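PDB 2PO1: exosome complex component Rrp42 from Pyrococcus abyssi, which probably serves as a non-catalytic subunit of the archaeal exosome, a complex that degrades RNA, and helps to shape the active site of its partner Rrp41. Local coordinates for residues Glu34-Ile39 / Val197-Ala202; Thr228-His233 / Glu263-Ile268. One frame throughout, in Å; residues are numbered along the deposited sequence.

Interaction 1 of 2, residues Glu34-Ile39 / Val197-Ala202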
loop_
_atom_site.group_PDB
_atom_site.type_symbol
_atom_site.label_atom_id
_atom_site.label_comp_id
_atom_site.label_asym_id
_atom_site.label_seq_id
_atom_site.Cartn_x
_atom_site.Cartn_y
_atom_site.Cartn_z
ATOM N N GLU C 34 40.933 -12.970 6.294
ATOM C CA GLU C 34 40.128 -14.083 5.745
ATOM C C GLU C 34 39.341 -14.850 6.802
ATOM O O GLU C 34 38.744 -15.886 6.511
ATOM C CB GLU C 34 40.957 -15.017 4.825
ATOM C CG GLU C 34 41.375 -14.350 3.490
ATOM C CD GLU C 34 42.257 -15.233 2.643
ATOM O OE1 GLU C 34 42.458 -16.416 3.036
ATOM O OE2 GLU C 34 42.744 -14.731 1.583
ATOM N N ASP C 35 39.275 -14.310 8.012
ATOM C CA ASP C 35 38.565 -15.008 9.062
ATOM C C ASP C 35 37.131 -14.539 9.219
ATOM O O ASP C 35 36.860 -13.345 9.184
ATOM C CB ASP C 35 39.294 -14.813 10.364
ATOM C CG ASP C 35 40.650 -15.420 10.332
ATOM O OD1 ASP C 35 40.879 -16.292 9.480
ATOM O OD2 ASP C 35 41.479 -15.019 11.121
ATOM N N TYR C 36 36.240 -15.506 9.415
ATOM C CA TYR C 36 34.890 -15.231 9.906
ATOM C C TYR C 36 34.961 -15.020 11.374
ATOM O O TYR C 36 35.835 -15.580 12.021
ATOM C CB TYR C 36 33.985 -16.436 9.621
ATOM C CG TYR C 36 33.363 -16.267 8.290
ATOM C CD1 TYR C 36 34.108 -16.450 7.142
ATOM C CD2 TYR C 36 32.040 -15.858 8.172
ATOM C CE1 TYR C 36 33.552 -16.257 5.898
ATOM C CE2 TYR C 36 31.487 -15.681 6.945
ATOM C CZ TYR C 36 32.238 -15.858 5.821
ATOM O OH TYR C 36 31.706 -15.635 4.573
ATOM N N ARG C 37 33.981 -14.278 11.894
ATOM C CA ARG C 37 33.794 -14.136 13.327
ATOM C C ARG C 37 33.318 -15.488 13.759
ATOM O O ARG C 37 32.968 -16.282 12.897
ATOM C CB ARG C 37 32.702 -13.103 13.594
ATOM C CG ARG C 37 33.108 -11.702 13.314
ATOM C CD ARG C 37 31.878 -10.790 13.245
ATOM N NE ARG C 37 31.109 -11.060 12.053
ATOM C CZ ARG C 37 29.975 -10.417 11.746
ATOM N NH1 ARG C 37 29.466 -9.532 12.599
ATOM N NH2 ARG C 37 29.339 -10.675 10.596
ATOM N N PRO C 38 33.241 -15.752 15.085
ATOM C CA PRO C 38 32.755 -17.065 15.426
ATOM C C PRO C 38 31.372 -17.323 14.885
ATOM O O PRO C 38 30.549 -16.411 14.843
ATOM C CB PRO C 38 32.777 -17.064 16.967
ATOM C CG PRO C 38 33.798 -16.055 17.339
ATOM C CD PRO C 38 33.566 -14.972 16.293
ATOM N N ILE C 39 31.155 -18.547 14.393
ATOM C CA ILE C 39 29.898 -18.897 13.751
ATOM C C ILE C 39 29.188 -19.848 14.665
ATOM O O ILE C 39 29.798 -20.770 15.210
ATOM C CB ILE C 39 30.112 -19.552 12.392
ATOM C CG1 ILE C 39 30.655 -18.515 11.396
ATOM C CG2 ILE C 39 28.757 -20.001 11.817
ATOM C CD1 ILE C 39 31.301 -19.141 10.123
ATOM N N VAL C 197 26.817 -21.426 -0.266
ATOM C CA VAL C 197 27.166 -20.647 0.914
ATOM C C VAL C 197 27.642 -19.327 0.354
ATOM O O VAL C 197 28.528 -19.322 -0.497
ATOM C CB VAL C 197 28.302 -21.363 1.711
ATOM C CG1 VAL C 197 28.901 -20.444 2.741
ATOM C CG2 VAL C 197 27.758 -22.598 2.399
ATOM N N PRO C 198 27.008 -18.198 0.754
ATOM C CA PRO C 198 27.610 -16.963 0.233
ATOM C C PRO C 198 28.796 -16.634 1.087
ATOM O O PRO C 198 28.759 -16.818 2.328
ATOM C CB PRO C 198 26.531 -15.889 0.422
ATOM C CG PRO C 198 25.365 -16.560 1.042
ATOM C CD PRO C 198 25.833 -17.912 1.603
ATOM N N VAL C 199 29.869 -16.203 0.434
ATOM C CA VAL C 199 30.928 -15.608 1.198
ATOM C C VAL C 199 31.077 -14.170 0.755
ATOM O O VAL C 199 31.111 -13.912 -0.426
ATOM C CB VAL C 199 32.203 -16.421 1.010
ATOM C CG1 VAL C 199 33.341 -15.700 1.613
ATOM C CG2 VAL C 199 32.002 -17.845 1.642
ATOM N N THR C 200 31.176 -13.239 1.694
ATOM C CA THR C 200 31.081 -11.827 1.379
ATOM C C THR C 200 32.303 -11.095 1.867
ATOM O O THR C 200 32.787 -11.365 2.929
ATOM C CB THR C 200 29.808 -11.244 1.994
ATOM O OG1 THR C 200 28.685 -11.720 1.248
ATOM C CG2 THR C 200 29.845 -9.789 1.963
ATOM N N PHE C 201 32.852 -10.234 1.019
ATOM C CA PHE C 201 34.042 -9.434 1.342
ATOM C C PHE C 201 33.678 -7.964 1.335
ATOM O O PHE C 201 32.900 -7.530 0.482
ATOM C CB PHE C 201 35.162 -9.664 0.298
ATOM C CG PHE C 201 35.532 -11.113 0.134
ATOM C CD1 PHE C 201 34.686 -11.994 -0.559
ATOM C CD2 PHE C 201 36.698 -11.605 0.701
ATOM C CE1 PHE C 201 35.007 -13.352 -0.665
ATOM C CE2 PHE C 201 37.022 -12.967 0.584
ATOM C CZ PHE C 201 36.171 -13.832 -0.085
ATOM N N ALA C 202 34.259 -7.197 2.258
ATOM C CA ALA C 202 34.197 -5.733 2.212
ATOM C C ALA C 202 35.500 -5.278 1.608
ATOM O O ALA C 202 36.541 -5.760 1.983
ATOM C CB ALA C 202 34.055 -5.180 3.602
#
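With CG of Y36 set opposite its carbonyl carbon (chi1 -90°) and CG1 of V199 opposite its own backbone N (chi1 171°), the tyrosine reaches out of its loop and brings its phenol end onto the flank of a valine in strand 197-204. The touching is done almost entirely by the hydroxyl oxygen: Y36 OH lies 3.4 Å from V199 CG1 and 3.5 Å from V199 CA, with V199 CG2 slightly farther, at 3.7 Å. CG1 meets the ring at its edge, near the ring plane, and not over a face; the closest ring carbon, Y36 CE1, stays 4.3 Å from V199 CG1. No hydrogen bond links the two segments directly. Y36 OH comes within 3.8 Å of T200 N, a proximity without a bond, and is hydrogen-bonded to D154 OD2, on helix 152-166. D154 OD1 is hydrogen-bonded to T200 OG1, which is also paired with T225 OG1 on the adjacent strand 222-228. One aspartate therefore connects the loop and the strand where their own polar atoms do not meet. The contact joins the two RNase PH family regions of the chain: residues 34-39 lead into the five-stranded mixed sheet of the first, whereas 197-202 form an inner strand of the four-stranded antiparallel sheet of the second. V210, on the neighbouring strand 207-210, packs against both Y36 and V199, and I264 of helix 247-275 touches the tyrosine as well, so the phenol end sits among aliphatic groups with its oxygen held by an acid.

Interaction 2 of 2, residues Thr228-His233 / Glu263-Ile268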
loop_
_atom_site.group_PDB
_atom_site.type_symbol
_atom_site.label_atom_id
_atom_site.label_comp_id
_atom_site.label_asym_id
_atom_site.label_seq_id
_atom_site.Cartn_x
_atom_site.Cartn_y
_atom_site.Cartn_z
ATOM N N THR C 228 28.981 -20.133 -3.630
ATOM C CA THR C 228 29.523 -21.279 -4.293
ATOM C C THR C 228 28.992 -22.529 -3.617
ATOM O O THR C 228 28.665 -22.488 -2.429
ATOM C CB THR C 228 31.064 -21.288 -4.256
ATOM O OG1 THR C 228 31.489 -21.347 -2.902
ATOM C CG2 THR C 228 31.601 -20.027 -4.883
ATOM N N ASP C 229 28.933 -23.637 -4.366
ATOM C CA ASP C 229 28.546 -24.935 -3.774
ATOM C C ASP C 229 29.713 -25.909 -3.696
ATOM O O ASP C 229 30.823 -25.562 -4.119
ATOM C CB ASP C 229 27.351 -25.578 -4.502
ATOM C CG ASP C 229 27.633 -25.877 -5.946
ATOM O OD1 ASP C 229 26.649 -25.844 -6.716
ATOM O OD2 ASP C 229 28.801 -26.164 -6.347
ATOM N N GLU C 230 29.437 -27.117 -3.190
ATOM C CA GLU C 230 30.429 -28.197 -2.984
ATOM C C GLU C 230 31.074 -28.601 -4.282
ATOM O O GLU C 230 32.024 -29.367 -4.271
ATOM C CB GLU C 230 29.746 -29.522 -2.618
ATOM C CG GLU C 230 28.807 -29.561 -1.499
ATOM C CD GLU C 230 27.405 -29.165 -1.925
ATOM O OE1 GLU C 230 27.197 -27.983 -2.130
ATOM O OE2 GLU C 230 26.527 -30.024 -2.024
ATOM N N THR C 231 30.480 -28.215 -5.404
ATOM C CA THR C 231 30.838 -28.816 -6.686
ATOM C C THR C 231 31.790 -27.893 -7.437
ATOM O O THR C 231 32.090 -28.140 -8.594
ATOM C CB THR C 231 29.589 -29.175 -7.562
ATOM O OG1 THR C 231 28.982 -27.983 -8.100
ATOM C CG2 THR C 231 28.510 -29.929 -6.733
ATOM N N GLY C 232 32.250 -26.836 -6.784
ATOM C CA GLY C 232 33.097 -25.879 -7.433
ATOM C C GLY C 232 32.341 -24.946 -8.341
ATOM O O GLY C 232 32.890 -24.382 -9.272
ATOM N N HIS C 233 31.061 -24.785 -8.119
ATOM C CA HIS C 233 30.342 -23.870 -8.992
ATOM C C HIS C 233 29.947 -22.625 -8.268
ATOM O O HIS C 233 29.704 -22.650 -7.074
ATOM C CB HIS C 233 29.160 -24.579 -9.661
ATOM C CG HIS C 233 29.568 -25.515 -10.765
ATOM N ND1 HIS C 233 29.899 -26.835 -10.545
ATOM C CD2 HIS C 233 29.692 -25.319 -12.099
ATOM C CE1 HIS C 233 30.244 -27.403 -11.688
ATOM N NE2 HIS C 233 30.121 -26.508 -12.650
ATOM N N GLU C 263 34.669 -24.321 4.452
ATOM C CA GLU C 263 34.836 -24.361 5.905
ATOM C C GLU C 263 33.447 -24.167 6.559
ATOM O O GLU C 263 33.135 -24.770 7.575
ATOM C CB GLU C 263 35.776 -23.228 6.326
ATOM C CG GLU C 263 37.244 -23.397 5.844
ATOM C CD GLU C 263 38.112 -22.210 6.265
ATOM O OE1 GLU C 263 37.549 -21.173 6.581
ATOM O OE2 GLU C 263 39.345 -22.304 6.250
ATOM N N ILE C 264 32.618 -23.330 5.942
ATOM C CA ILE C 264 31.274 -23.072 6.443
ATOM C C ILE C 264 30.331 -24.255 6.193
ATOM O O ILE C 264 29.533 -24.626 7.086
ATOM C CB ILE C 264 30.740 -21.773 5.847
ATOM C CG1 ILE C 264 31.659 -20.625 6.333
ATOM C CG2 ILE C 264 29.281 -21.609 6.194
ATOM C CD1 ILE C 264 31.066 -19.353 6.345
ATOM N N ARG C 265 30.424 -24.855 5.003
ATOM C CA ARG C 265 29.593 -26.047 4.696
ATOM C C ARG C 265 29.780 -27.132 5.744
ATOM O O ARG C 265 28.801 -27.734 6.225
ATOM C CB ARG C 265 29.957 -26.586 3.329
ATOM C CG ARG C 265 28.973 -27.535 2.661
ATOM C CD ARG C 265 28.703 -26.904 1.262
ATOM N NE ARG C 265 29.994 -26.622 0.654
ATOM C CZ ARG C 265 30.302 -25.567 -0.092
ATOM N NH1 ARG C 265 29.434 -24.609 -0.421
ATOM N NH2 ARG C 265 31.539 -25.483 -0.499
ATOM N N LYS C 266 31.029 -27.398 6.107
ATOM C CA LYS C 266 31.266 -28.323 7.199
ATOM C C LYS C 266 30.495 -27.979 8.505
ATOM O O LYS C 266 29.972 -28.868 9.163
ATOM C CB LYS C 266 32.751 -28.455 7.468
ATOM C CG LYS C 266 33.510 -29.010 6.302
ATOM C CD LYS C 266 34.950 -29.342 6.733
ATOM C CE LYS C 266 35.862 -29.527 5.532
ATOM N NZ LYS C 266 35.352 -30.576 4.618
ATOM N N LEU C 267 30.414 -26.695 8.865
ATOM C CA LEU C 267 29.679 -26.295 10.065
ATOM C C LEU C 267 28.176 -26.489 9.900
ATOM O O LEU C 267 27.508 -26.960 10.814
ATOM C CB LEU C 267 29.941 -24.829 10.399
ATOM C CG LEU C 267 31.379 -24.581 10.786
ATOM C CD1 LEU C 267 31.717 -23.058 10.823
ATOM C CD2 LEU C 267 31.735 -25.303 12.126
ATOM N N ILE C 268 27.665 -26.097 8.734
ATOM C CA ILE C 268 26.306 -26.385 8.358
ATOM C C ILE C 268 25.966 -27.865 8.433
ATOM O O ILE C 268 24.976 -28.211 9.040
ATOM C CB ILE C 268 25.959 -25.860 6.946
ATOM C CG1 ILE C 268 26.075 -24.318 6.899
ATOM C CG2 ILE C 268 24.573 -26.352 6.548
ATOM C CD1 ILE C 268 26.045 -23.747 5.415
HETATM O O HOH W 1 31.711 -23.604 -2.073
#
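The guanidinium of R265 lies flat beneath the peptide between D229 and E230: E230 N stands 3.6 Å above the guanidinium plane, over its centre, and D229 C is closer to the plane but offset toward the rim. At the edge of the same group, R265 NH1 gives a weak, bent hydrogen bond to T228 O (3.0 Å, 133°). Bends at chi2 and chi3 carry the arginine from helix 247-275 into this position, with CG opposite the backbone N (chi1 -163°). E230 crosses the arginine at a slant, its CG 3.8 Å from R265 NE; the two charged planes are 37° apart. E230 OE1, which accepts from I195 N, is 4.2 Å from R265 NE and well out of the guanidinium plane, so no N-H points at it and any attraction is probably one of charge only. An ordered water bridges arginine and turn, weakly donating to D229 O (3.0 Å); its contacts with T228 OG1 (2.4 Å) and R265 NH2 (2.5 Å) are doubtfully short.

The turn is type I, from D229 to G232, and contains an Asx turn in which D229 OD2 accepts from T231 N at 2.8 Å. The same oxygen also takes bonds from T231 OG1 and H233 N. H233 stacks on an aromatic side chain of another subunit.

R265 NH1 also donates to I195 O, and R265 NH2 makes a salt bridge with E262. E262 on the same helix, with E230 nearby, probably offsets the charge of R265, one face of which is covered by peptide while NH1 bonds to carbonyl oxygens.

Overall arrangement
The centres of the two contacts are about 13 Å apart, and they follow one another along the chain: 34-39 with 197-202 closes before 228-233 with 263-268 opens. They adjoin directly in the four-stranded antiparallel sheet, where V197 N probably bonds to T228 O (3.0 Å), and on helix 247-275, whose I264 and I268 both pack against V197. Interaction 1 ties the loop before strand 39-43 to the sheet and so links the two RNase PH family regions, whereas interaction 2 holds the turn between strands 222-228 and 234-240, part of the second sheet, to helix 247-275.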